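Local structure of cytochrome C3 (Desulfovibrio desulfuricans, 1UP9) at the heme c site. The protein carries four covalently bound heme c groups in one small chain and serves as an electron-transfer protein whose reduction is coupled to protonation (redox-Bohr effect). Sequence-based numbering; all coordinates share one arbitrary frame.

Site 1: the heme c site. Residues 33-35, 37, 44-46, 51-52, 61, 66-67, 74-78. With HEC (heme c), chain B.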
loop_
_atom_site.group_PDB
_atom_site.type_symbol
_atom_site.label_atom_id
_atom_site.label_comp_id
_atom_site.label_asym_id
_atom_site.label_seq_id
_atom_site.Cartn_x
_atom_site.Cartn_y
_atom_site.Cartn_z
ATOM N N CYS A 33 -3.941 -1.650 6.910
ATOM C CA CYS A 33 -2.621 -1.412 6.310
ATOM C C CYS A 33 -1.500 -1.606 7.329
ATOM O O CYS A 33 -0.574 -2.359 7.082
ATOM C CB CYS A 33 -2.577 0.006 5.718
ATOM S SG CYS A 33 -3.864 0.148 4.446
ATOM N N HIS A 34 -1.657 -0.867 8.418
ATOM C CA HIS A 34 -0.688 -0.950 9.523
ATOM C C HIS A 34 -1.048 -2.156 10.355
ATOM O O HIS A 34 -1.563 -2.069 11.480
ATOM C CB HIS A 34 -0.743 0.320 10.349
ATOM C CG HIS A 34 -0.385 1.541 9.564
ATOM N ND1 HIS A 34 0.919 1.870 9.215
ATOM C CD2 HIS A 34 -1.158 2.543 9.076
ATOM C CE1 HIS A 34 0.913 3.022 8.532
ATOM N NE2 HIS A 34 -0.331 3.441 8.429
ATOM N N HIS A 35 -0.808 -3.343 9.789
ATOM C CA HIS A 35 -1.321 -4.555 10.388
ATOM C C HIS A 35 -0.524 -4.875 11.658
ATOM O O HIS A 35 0.607 -4.423 11.866
ATOM C CB HIS A 35 -1.240 -5.716 9.422
ATOM C CG HIS A 35 0.135 -5.993 8.926
ATOM N ND1 HIS A 35 1.015 -6.742 9.668
ATOM C CD2 HIS A 35 0.787 -5.618 7.797
ATOM C CE1 HIS A 35 2.161 -6.817 9.003
ATOM N NE2 HIS A 35 2.071 -6.154 7.862
ATOM N N VAL A 37 1.887 -6.846 14.153
ATOM C CA VAL A 37 3.059 -7.697 13.990
ATOM C C VAL A 37 3.390 -8.263 15.359
ATOM O O VAL A 37 3.496 -7.514 16.336
ATOM C CB VAL A 37 4.250 -6.863 13.463
ATOM C CG1 VAL A 37 5.493 -7.713 13.418
ATOM C CG2 VAL A 37 3.924 -6.279 12.085
ATOM N N ALA A 44 5.186 1.513 11.885
ATOM C CA ALA A 44 6.446 1.812 11.210
ATOM C C ALA A 44 6.292 1.731 9.693
ATOM O O ALA A 44 5.408 1.131 9.128
ATOM C CB ALA A 44 7.529 0.850 11.653
ATOM N N LYS A 45 7.245 2.377 8.998
ATOM C CA LYS A 45 7.192 2.343 7.543
ATOM C C LYS A 45 7.286 0.897 7.053
ATOM O O LYS A 45 7.992 0.065 7.591
ATOM C CB LYS A 45 8.308 3.192 6.938
ATOM C CG LYS A 45 8.275 4.642 7.406
ATOM C CD LYS A 45 9.440 5.443 6.833
ATOM C CE LYS A 45 9.146 6.938 6.900
ATOM N NZ LYS A 45 10.399 7.693 7.160
ATOM N N CYS A 46 6.499 0.633 6.014
ATOM C CA CYS A 46 6.336 -0.724 5.515
ATOM C C CYS A 46 7.673 -1.337 5.143
ATOM O O CYS A 46 7.881 -2.546 5.353
ATOM C CB CYS A 46 5.392 -0.779 4.310
ATOM S SG CYS A 46 3.903 0.229 4.419
ATOM N N CYS A 51 11.067 -5.586 8.187
ATOM C CA CYS A 51 9.694 -5.674 7.679
ATOM C C CYS A 51 9.732 -5.955 6.187
ATOM O O CYS A 51 10.249 -7.010 5.830
ATOM C CB CYS A 51 8.950 -4.380 7.998
ATOM S SG CYS A 51 8.998 -4.040 9.787
ATOM N N HIS A 52 9.228 -5.070 5.320
ATOM C CA HIS A 52 9.274 -5.373 3.885
ATOM C C HIS A 52 10.470 -4.654 3.262
ATOM O O HIS A 52 10.317 -3.763 2.436
ATOM C CB HIS A 52 7.954 -5.008 3.158
ATOM C CG HIS A 52 6.799 -5.590 3.909
ATOM N ND1 HIS A 52 6.545 -6.950 3.820
ATOM C CD2 HIS A 52 5.884 -5.091 4.766
ATOM C CE1 HIS A 52 5.501 -7.247 4.586
ATOM N NE2 HIS A 52 5.094 -6.132 5.168
ATOM N N GLU A 61 7.430 -12.382 1.007
ATOM C CA GLU A 61 6.826 -11.539 2.041
ATOM C C GLU A 61 7.718 -10.361 2.414
ATOM O O GLU A 61 7.161 -9.381 2.934
ATOM C CB GLU A 61 6.378 -12.422 3.206
ATOM C CG GLU A 61 6.135 -11.632 4.489
ATOM C CD GLU A 61 7.383 -11.886 5.333
ATOM O OE1 GLU A 61 8.475 -11.659 4.777
ATOM O OE2 GLU A 61 7.204 -12.338 6.481
ATOM N N TYR A 66 5.787 -6.514 -3.763
ATOM C CA TYR A 66 4.776 -7.577 -3.705
ATOM C C TYR A 66 3.643 -7.163 -2.798
ATOM O O TYR A 66 2.466 -7.310 -3.072
ATOM C CB TYR A 66 5.443 -8.853 -3.168
ATOM C CG TYR A 66 4.554 -10.054 -3.223
ATOM C CD1 TYR A 66 4.183 -10.629 -4.409
ATOM C CD2 TYR A 66 4.112 -10.587 -2.016
ATOM C CE1 TYR A 66 3.361 -11.738 -4.366
ATOM C CE2 TYR A 66 3.303 -11.688 -1.984
ATOM C CZ TYR A 66 2.931 -12.251 -3.170
ATOM O OH TYR A 66 2.120 -13.365 -3.082
ATOM N N VAL A 67 3.973 -6.584 -1.618
ATOM C CA VAL A 67 2.898 -6.277 -0.671
ATOM C C VAL A 67 2.096 -5.064 -1.128
ATOM O O VAL A 67 0.963 -4.881 -0.657
ATOM C CB VAL A 67 3.348 -6.092 0.792
ATOM C CG1 VAL A 67 4.125 -7.307 1.287
ATOM C CG2 VAL A 67 4.168 -4.815 1.015
ATOM N N LEU A 74 -2.817 -12.911 -0.389
ATOM C CA LEU A 74 -1.991 -12.521 0.742
ATOM C C LEU A 74 -2.654 -12.529 2.123
ATOM O O LEU A 74 -3.855 -12.621 2.324
ATOM C CB LEU A 74 -1.421 -11.104 0.524
ATOM C CG LEU A 74 -1.161 -10.589 -0.879
ATOM C CD1 LEU A 74 -0.393 -9.278 -0.826
ATOM C CD2 LEU A 74 -0.383 -11.557 -1.749
ATOM N N LYS A 75 -1.779 -12.400 3.145
ATOM C CA LYS A 75 -2.108 -12.482 4.553
ATOM C C LYS A 75 -2.671 -11.162 5.069
ATOM O O LYS A 75 -3.303 -11.088 6.133
ATOM C CB LYS A 75 -0.897 -12.853 5.413
ATOM C CG LYS A 75 -0.283 -14.217 5.156
ATOM C CD LYS A 75 0.963 -14.400 6.030
ATOM C CE LYS A 75 2.221 -13.997 5.266
ATOM N NZ LYS A 75 2.771 -15.127 4.457
ATOM N N HIS A 76 -2.477 -10.062 4.350
ATOM C CA HIS A 76 -3.051 -8.743 4.673
ATOM C C HIS A 76 -3.446 -8.158 3.323
ATOM O O HIS A 76 -3.073 -8.714 2.274
ATOM C CB HIS A 76 -2.083 -7.854 5.446
ATOM C CG HIS A 76 -1.664 -8.509 6.736
ATOM N ND1 HIS A 76 -2.539 -8.708 7.786
ATOM C CD2 HIS A 76 -0.475 -9.034 7.084
ATOM C CE1 HIS A 76 -1.890 -9.319 8.764
ATOM N NE2 HIS A 76 -0.648 -9.521 8.353
ATOM N N THR A 77 -4.167 -7.052 3.318
ATOM C CA THR A 77 -4.672 -6.481 2.084
ATOM C C THR A 77 -3.641 -5.536 1.486
ATOM O O THR A 77 -3.187 -4.563 2.117
ATOM C CB THR A 77 -5.973 -5.699 2.393
ATOM O OG1 THR A 77 -6.940 -6.650 2.907
ATOM C CG2 THR A 77 -6.584 -5.078 1.162
ATOM N N SER A 78 -3.258 -5.797 0.240
ATOM C CA SER A 78 -2.409 -4.916 -0.533
ATOM C C SER A 78 -3.211 -3.800 -1.201
ATOM O O SER A 78 -4.422 -3.797 -1.340
ATOM C CB SER A 78 -1.667 -5.706 -1.640
ATOM O OG SER A 78 -2.665 -5.978 -2.634
HETATM FE FE HEC B . 3.586 -6.090 6.514
HETATM C CHA HEC B . 2.831 -9.309 5.832
HETATM C CHB HEC B . 1.600 -5.060 3.963
HETATM C CHC HEC B . 4.026 -2.834 7.480
HETATM C CHD HEC B . 5.911 -7.090 8.865
HETATM N NA HEC B . 2.414 -6.987 5.178
HETATM C C1A HEC B . 2.261 -8.332 5.020
HETATM C C2A HEC B . 1.386 -8.598 3.891
HETATM C C3A HEC B . 0.955 -7.428 3.403
HETATM C C4A HEC B . 1.644 -6.402 4.171
HETATM C CMA HEC B . -0.031 -7.139 2.267
HETATM C CAA HEC B . 1.063 -10.023 3.411
HETATM C CBA HEC B . 2.196 -10.592 2.549
HETATM C CGA HEC B . 1.965 -12.048 2.193
HETATM O O1A HEC B . 0.871 -12.566 2.481
HETATM O O2A HEC B . 2.912 -12.619 1.627
HETATM N NB HEC B . 2.971 -4.317 5.841
HETATM C C1B HEC B . 2.151 -4.074 4.732
HETATM C C2B HEC B . 2.033 -2.651 4.495
HETATM C C3B HEC B . 2.740 -2.052 5.493
HETATM C C4B HEC B . 3.288 -3.069 6.333
HETATM C CMB HEC B . 1.259 -2.044 3.315
HETATM C CAB HEC B . 2.942 -0.552 5.733
HETATM C CBB HEC B . 1.610 0.232 5.815
HETATM N NC HEC B . 4.732 -5.150 7.849
HETATM C C1C HEC B . 4.778 -3.796 8.116
HETATM C C2C HEC B . 5.745 -3.528 9.129
HETATM C C3C HEC B . 6.333 -4.704 9.462
HETATM C C4C HEC B . 5.664 -5.734 8.728
HETATM C CMC HEC B . 6.076 -2.123 9.690
HETATM C CAC HEC B . 7.543 -4.948 10.393
HETATM C CBC HEC B . 7.321 -4.495 11.843
HETATM N ND HEC B . 4.248 -7.834 7.201
HETATM C C1D HEC B . 5.166 -8.060 8.201
HETATM C C2D HEC B . 5.230 -9.476 8.486
HETATM C C3D HEC B . 4.367 -10.099 7.651
HETATM C C4D HEC B . 3.764 -9.078 6.816
HETATM C CMD HEC B . 6.131 -10.077 9.592
HETATM C CAD HEC B . 4.061 -11.597 7.526
HETATM C CBD HEC B . 3.018 -12.128 8.521
HETATM C CGD HEC B . 1.616 -11.591 8.375
HETATM O O1D HEC B . 0.903 -11.951 7.406
HETATM O O2D HEC B . 1.258 -10.818 9.298
#
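Two thioethers fix one end of this bis-histidine heme c: Cys46 SG is bonded to CAB at 1.8 Å and Cys51 SG to CAC at 1.8 Å. With His52 they form a CX4CH variant of the c-type heme motif. Along the thioether end, Val37 turns its CG2 methyl onto pyrrole C, and Ala44 CB meets methyl CMC. At the centre, His35 NE2 and His52 NE2 each bind FE at 2.0 Å from opposite faces, with a nearly straight angle of 177° between them, so both axial places are filled. His35 adopts the crowded rotamer, CG lying between its backbone N and carbonyl carbon (chi1 58°). The second shell orients His52: its ND1 donates in the ring plane to the carbonyl Glu61 O at 2.7 Å, nearly along the C=O axis, while Val67 CG1 covers one imidazole face near the rim and also lies over pyrrole A. On the other side of the porphyrin, the His76 and His35 imidazoles face each other, His76 CD2 above the centre of the His35 ring. His76 also stands edge-on to pyrrole A, its plane turned 88° from it. That pose brings His76 NE2 to O2D of the D propionate at 2.5 Å, a short hydrogen bond with the acceptor in the ring plane. Glu61 packs CG and OE2 against CAD on the opposite face, the His52 side. At the far end, the backbone Lys75 N donates to O1A of the A propionate at 2.7 Å. The Lys75 chain bends at chi3 and chi4, bringing NZ to a long salt bridge with the same O1A, 3.8 Å away.

Site 2: the heme c site. Residues 11, 13-16, 18, 55, 64-65, 68-69, 79-80, 83, 97-100, 103, 105-106. With HEC (heme c), chain C.
Lys16 runs extended across one face of this heme c, on the same side as the axial ligand His106. Its CG is anti to the carbonyl carbon (chi1 -65°), so the chain starts out over the A propionate: CB and CG both lie against the propionate carbon CAA. Next, Lys16 CD settles over the face of pyrrole A, 3.5 Å from C2A of the heme, in a CH-pi contact. CE continues over C2A and C3A, and the terminal amine Lys16 NZ stops 3.9 Å from C3A of the heme, above the rim of the His106 imidazole. A charge there could polarise the ring and raise the heme potential, although protonation is not seen. Beside this chain, Val18 CG2 caps pyrrole D on the same face. The iron is bound by His106 NE2 and His69 NE2, each 2.0 Å from FE and 178° apart. Cys100 and Cys105 hold CAB and CAC as thioethers and complete a CX4CH motif with His106. Across the porphyrin, His69 is clamped between Val68 CG1 on one imidazole face and Tyr65 CE1 on the other. Its rotation is set within helix 64-69, where His69 ND1 donates to a lone pair of Tyr65 O at 2.8 Å, in the imidazole plane. The Tyr65 ring stands edge-on to pyrrole A, with 86° between the planes. The A propionate is gripped by the backbone N-H groups of residues 14 to 16 and the Ser14 hydroxyl. O1A accepts from Lys16 N and from N of Gln15, a poorly ordered residue. O2A accepts from Ser14 N and, at 2.7 Å, from Ser14 OG. Water 1 joins O2A to the D propionate, 2.6 Å from O1D, and also reaches Leu55 O. Leu55 O itself lies 2.9 Å from O2A, an approach of two acceptors that a proton on the propionate could relieve.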
loop_
_atom_site.group_PDB
_atom_site.type_symbol
_atom_site.label_atom_id
_atom_site.label_comp_id
_atom_site.label_asym_id
_atom_site.label_seq_id
_atom_site.Cartn_x
_atom_site.Cartn_y
_atom_site.Cartn_z
ATOM N N VAL A 11 6.224 6.822 -0.287
ATOM C CA VAL A 11 6.480 5.391 -0.177
ATOM C C VAL A 11 7.631 5.121 -1.151
ATOM O O VAL A 11 7.439 5.097 -2.364
ATOM C CB VAL A 11 5.256 4.544 -0.542
ATOM C CG1 VAL A 11 5.552 3.070 -0.216
ATOM C CG2 VAL A 11 4.001 4.960 0.198
ATOM N N GLY A 13 10.313 3.154 -3.073
ATOM C CA GLY A 13 10.858 1.911 -3.624
ATOM C C GLY A 13 12.350 2.100 -3.882
ATOM O O GLY A 13 12.906 3.114 -3.473
ATOM N N SER A 14 12.954 1.128 -4.555
ATOM C CA SER A 14 14.378 1.219 -4.858
ATOM C C SER A 14 14.637 2.300 -5.896
ATOM O O SER A 14 15.699 2.908 -5.846
ATOM C CB SER A 14 14.876 -0.149 -5.339
ATOM O OG SER A 14 14.230 -0.526 -6.547
ATOM N N GLN A 15 13.681 2.489 -6.804
ATOM C CA GLN A 15 13.788 3.397 -7.933
ATOM C C GLN A 15 12.636 4.353 -8.209
ATOM O O GLN A 15 12.788 5.249 -9.054
ATOM C CB GLN A 15 13.836 2.600 -9.250
ATOM C CG GLN A 15 15.109 1.771 -9.350
ATOM C CD GLN A 15 15.476 1.262 -10.719
ATOM O OE1 GLN A 15 16.475 0.546 -10.839
ATOM N NE2 GLN A 15 14.707 1.619 -11.734
ATOM N N LYS A 16 11.521 4.140 -7.563
ATOM C CA LYS A 16 10.367 5.017 -7.717
ATOM C C LYS A 16 9.892 5.421 -6.329
ATOM O O LYS A 16 10.054 4.629 -5.392
ATOM C CB LYS A 16 9.184 4.373 -8.436
ATOM C CG LYS A 16 9.422 4.008 -9.884
ATOM C CD LYS A 16 8.079 3.468 -10.461
ATOM C CE LYS A 16 8.204 3.049 -11.914
ATOM N NZ LYS A 16 6.901 2.769 -12.577
ATOM N N VAL A 18 6.253 6.706 -4.588
ATOM C CA VAL A 18 4.832 6.956 -4.833
ATOM C C VAL A 18 4.328 7.715 -3.600
ATOM O O VAL A 18 4.654 7.345 -2.471
ATOM C CB VAL A 18 4.135 5.613 -5.070
ATOM C CG1 VAL A 18 2.612 5.767 -4.886
ATOM C CG2 VAL A 18 4.470 5.023 -6.448
ATOM N N LEU A 55 13.567 -4.019 -1.312
ATOM C CA LEU A 55 13.033 -2.979 -2.177
ATOM C C LEU A 55 13.276 -3.330 -3.649
ATOM O O LEU A 55 12.926 -2.520 -4.515
ATOM C CB LEU A 55 13.569 -1.568 -1.840
ATOM C CG LEU A 55 13.279 -1.021 -0.423
ATOM C CD1 LEU A 55 13.551 0.484 -0.390
ATOM C CD2 LEU A 55 11.887 -1.317 0.098
ATOM N N LEU A 64 8.606 -5.243 -0.710
ATOM C CA LEU A 64 7.714 -4.080 -0.684
ATOM C C LEU A 64 6.847 -4.096 -1.932
ATOM O O LEU A 64 5.649 -3.821 -1.911
ATOM C CB LEU A 64 8.527 -2.777 -0.503
ATOM C CG LEU A 64 7.646 -1.523 -0.338
ATOM C CD1 LEU A 64 6.743 -1.675 0.892
ATOM C CD2 LEU A 64 8.529 -0.283 -0.228
ATOM N N TYR A 65 7.440 -4.379 -3.112
ATOM C CA TYR A 65 6.686 -4.350 -4.349
ATOM C C TYR A 65 5.519 -5.329 -4.270
ATOM O O TYR A 65 4.408 -5.061 -4.718
ATOM C CB TYR A 65 7.577 -4.735 -5.529
ATOM C CG TYR A 65 6.953 -4.773 -6.890
ATOM C CD1 TYR A 65 6.945 -3.636 -7.678
ATOM C CD2 TYR A 65 6.384 -5.937 -7.380
ATOM C CE1 TYR A 65 6.360 -3.719 -8.932
ATOM C CE2 TYR A 65 5.792 -6.032 -8.636
ATOM C CZ TYR A 65 5.789 -4.888 -9.396
ATOM O OH TYR A 65 5.239 -4.922 -10.645
ATOM N N VAL A 68 2.615 -4.273 -2.058
ATOM C CA VAL A 68 1.811 -3.187 -2.641
ATOM C C VAL A 68 0.978 -3.711 -3.786
ATOM O O VAL A 68 -0.195 -3.347 -3.947
ATOM C CB VAL A 68 2.803 -2.104 -3.100
ATOM C CG1 VAL A 68 2.147 -1.147 -4.093
ATOM C CG2 VAL A 68 3.377 -1.387 -1.880
ATOM N N HIS A 69 1.545 -4.519 -4.694
ATOM C CA HIS A 69 0.974 -4.729 -6.006
ATOM C C HIS A 69 0.312 -6.122 -6.144
ATOM O O HIS A 69 -0.441 -6.289 -7.122
ATOM C CB HIS A 69 2.035 -4.619 -7.111
ATOM C CG HIS A 69 2.698 -3.277 -7.230
ATOM N ND1 HIS A 69 3.811 -2.951 -6.485
ATOM C CD2 HIS A 69 2.465 -2.203 -8.016
ATOM C CE1 HIS A 69 4.191 -1.702 -6.806
ATOM N NE2 HIS A 69 3.390 -1.218 -7.745
ATOM N N CYS A 79 -2.441 -2.783 -1.647
ATOM C CA CYS A 79 -3.058 -1.648 -2.336
ATOM C C CYS A 79 -3.871 -2.131 -3.531
ATOM O O CYS A 79 -5.027 -1.725 -3.682
ATOM C CB CYS A 79 -2.009 -0.675 -2.890
ATOM S SG CYS A 79 -0.657 -0.232 -1.727
ATOM N N LEU A 80 -3.241 -2.950 -4.384
ATOM C CA LEU A 80 -3.941 -3.323 -5.623
ATOM C C LEU A 80 -5.072 -4.291 -5.343
ATOM O O LEU A 80 -6.047 -4.292 -6.109
ATOM C CB LEU A 80 -2.963 -3.924 -6.647
ATOM C CG LEU A 80 -2.246 -2.953 -7.549
ATOM C CD1 LEU A 80 -3.237 -2.382 -8.565
ATOM C CD2 LEU A 80 -1.627 -1.819 -6.778
ATOM N N HIS A 83 -7.888 -1.924 -4.240
ATOM C CA HIS A 83 -8.314 -1.086 -5.365
ATOM C C HIS A 83 -9.030 -1.904 -6.436
ATOM O O HIS A 83 -9.947 -1.347 -7.053
ATOM C CB HIS A 83 -7.082 -0.360 -5.948
ATOM C CG HIS A 83 -6.659 0.783 -5.083
ATOM N ND1 HIS A 83 -5.713 1.663 -5.591
ATOM C CD2 HIS A 83 -7.027 1.236 -3.862
ATOM C CE1 HIS A 83 -5.502 2.600 -4.689
ATOM N NE2 HIS A 83 -6.269 2.388 -3.613
ATOM N N LEU A 97 -6.835 4.141 -10.094
ATOM C CA LEU A 97 -6.474 3.332 -8.930
ATOM C C LEU A 97 -5.706 2.048 -9.237
ATOM O O LEU A 97 -5.160 1.406 -8.318
ATOM C CB LEU A 97 -7.734 2.928 -8.141
ATOM C CG LEU A 97 -8.581 4.069 -7.562
ATOM C CD1 LEU A 97 -9.609 3.463 -6.597
ATOM C CD2 LEU A 97 -7.802 5.191 -6.967
ATOM N N THR A 98 -5.663 1.633 -10.509
ATOM C CA THR A 98 -4.969 0.375 -10.795
ATOM C C THR A 98 -4.026 0.516 -11.973
ATOM O O THR A 98 -3.308 -0.467 -12.262
ATOM C CB THR A 98 -5.928 -0.807 -11.066
ATOM O OG1 THR A 98 -6.694 -0.619 -12.283
ATOM C CG2 THR A 98 -6.888 -1.010 -9.889
ATOM N N GLY A 99 -3.981 1.641 -12.695
ATOM C CA GLY A 99 -3.084 1.682 -13.843
ATOM C C GLY A 99 -1.617 1.745 -13.466
ATOM O O GLY A 99 -1.207 2.376 -12.480
ATOM N N CYS A 100 -0.804 1.142 -14.333
ATOM C CA CYS A 100 0.640 1.149 -14.120
ATOM C C CYS A 100 1.253 2.449 -14.634
ATOM O O CYS A 100 2.371 2.704 -14.225
ATOM C CB CYS A 100 1.324 -0.059 -14.817
ATOM S SG CYS A 100 0.488 -1.641 -14.505
ATOM N N SER A 103 -1.717 6.815 -13.703
ATOM C CA SER A 103 -2.623 6.537 -12.580
ATOM C C SER A 103 -2.366 7.563 -11.502
ATOM O O SER A 103 -1.466 8.403 -11.625
ATOM C CB SER A 103 -2.427 5.116 -12.071
ATOM O OG SER A 103 -1.162 4.957 -11.482
ATOM N N CYS A 105 -1.257 6.759 -8.612
ATOM C CA CYS A 105 -0.006 6.338 -7.946
ATOM C C CYS A 105 1.215 6.632 -8.810
ATOM O O CYS A 105 2.288 6.979 -8.312
ATOM C CB CYS A 105 -0.063 4.833 -7.701
ATOM S SG CYS A 105 -1.503 4.364 -6.719
ATOM N N HIS A 106 1.048 6.392 -10.142
ATOM C CA HIS A 106 2.151 6.554 -11.089
ATOM C C HIS A 106 1.675 7.529 -12.166
ATOM O O HIS A 106 1.270 7.130 -13.248
ATOM C CB HIS A 106 2.559 5.231 -11.701
ATOM C CG HIS A 106 3.099 4.183 -10.778
ATOM N ND1 HIS A 106 4.278 4.362 -10.061
ATOM C CD2 HIS A 106 2.621 2.948 -10.461
ATOM C CE1 HIS A 106 4.486 3.245 -9.339
ATOM N NE2 HIS A 106 3.501 2.370 -9.569
HETATM FE FE HEC C . 3.473 0.574 -8.664
HETATM C CHA HEC C . 6.503 1.209 -7.218
HETATM C CHB HEC C . 5.088 -1.081 -11.156
HETATM C CHC HEC C . 0.488 0.195 -10.252
HETATM C CHD HEC C . 1.880 1.889 -5.957
HETATM N NA HEC C . 5.378 0.219 -9.129
HETATM C C1A HEC C . 6.511 0.608 -8.447
HETATM C C2A HEC C . 7.707 0.273 -9.178
HETATM C C3A HEC C . 7.318 -0.386 -10.269
HETATM C C4A HEC C . 5.887 -0.433 -10.250
HETATM C CMA HEC C . 8.167 -1.024 -11.375
HETATM C CAA HEC C . 9.124 0.656 -8.700
HETATM C CBA HEC C . 9.657 -0.379 -7.706
HETATM C CGA HEC C . 10.917 0.122 -7.010
HETATM O O1A HEC C . 11.229 1.319 -7.185
HETATM O O2A HEC C . 11.527 -0.693 -6.297
HETATM N NB HEC C . 2.901 -0.296 -10.355
HETATM C C1B HEC C . 3.695 -1.043 -11.179
HETATM C C2B HEC C . 2.844 -1.733 -12.110
HETATM C C3B HEC C . 1.573 -1.328 -11.936
HETATM C C4B HEC C . 1.586 -0.404 -10.825
HETATM C CMB HEC C . 3.381 -2.720 -13.157
HETATM C CAB HEC C . 0.294 -1.673 -12.709
HETATM C CBB HEC C . -0.213 -3.089 -12.360
HETATM N NC HEC C . 1.600 0.980 -8.220
HETATM C C1C HEC C . 0.485 0.872 -9.054
HETATM C C2C HEC C . -0.673 1.501 -8.461
HETATM C C3C HEC C . -0.286 1.930 -7.256
HETATM C C4C HEC C . 1.120 1.601 -7.075
HETATM C CMC HEC C . -2.029 1.639 -9.184
HETATM C CAC HEC C . -1.031 2.689 -6.178
HETATM C CBC HEC C . -2.326 1.968 -5.716
HETATM N ND HEC C . 4.073 1.277 -6.897
HETATM C C1D HEC C . 3.249 1.721 -5.885
HETATM C C2D HEC C . 4.046 2.014 -4.724
HETATM C C3D HEC C . 5.348 1.883 -5.055
HETATM C C4D HEC C . 5.370 1.434 -6.447
HETATM C CMD HEC C . 3.504 2.429 -3.365
HETATM C CAD HEC C . 6.589 2.138 -4.188
HETATM C CBD HEC C . 6.885 0.983 -3.195
HETATM C CGD HEC C . 7.407 -0.231 -3.898
HETATM O O1D HEC C . 8.643 -0.423 -3.961
HETATM O O2D HEC C . 6.584 -0.999 -4.447
HETATM O O HOH W 1 9.932 -2.417 -4.964
#

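The C-alpha centres of site 1 and site 2 are about 13 Å apart within one chain, so the assembly needs no second subunit to bring these two hemes near each other. Helix 64-69 lies between them and serves both: Tyr66 and Val67 point to site 1, whereas Leu64, Tyr65, Val68 and the axial His69 point to site 2. The chain changes allegiance again at Ser78 and Cys79, where the segment lining site 1 leads into helix 79-89, which lines site 2. Such shared elements could transmit small shifts between the hemes, consistent with cooperative behaviour, though the structure alone does not show an electron path.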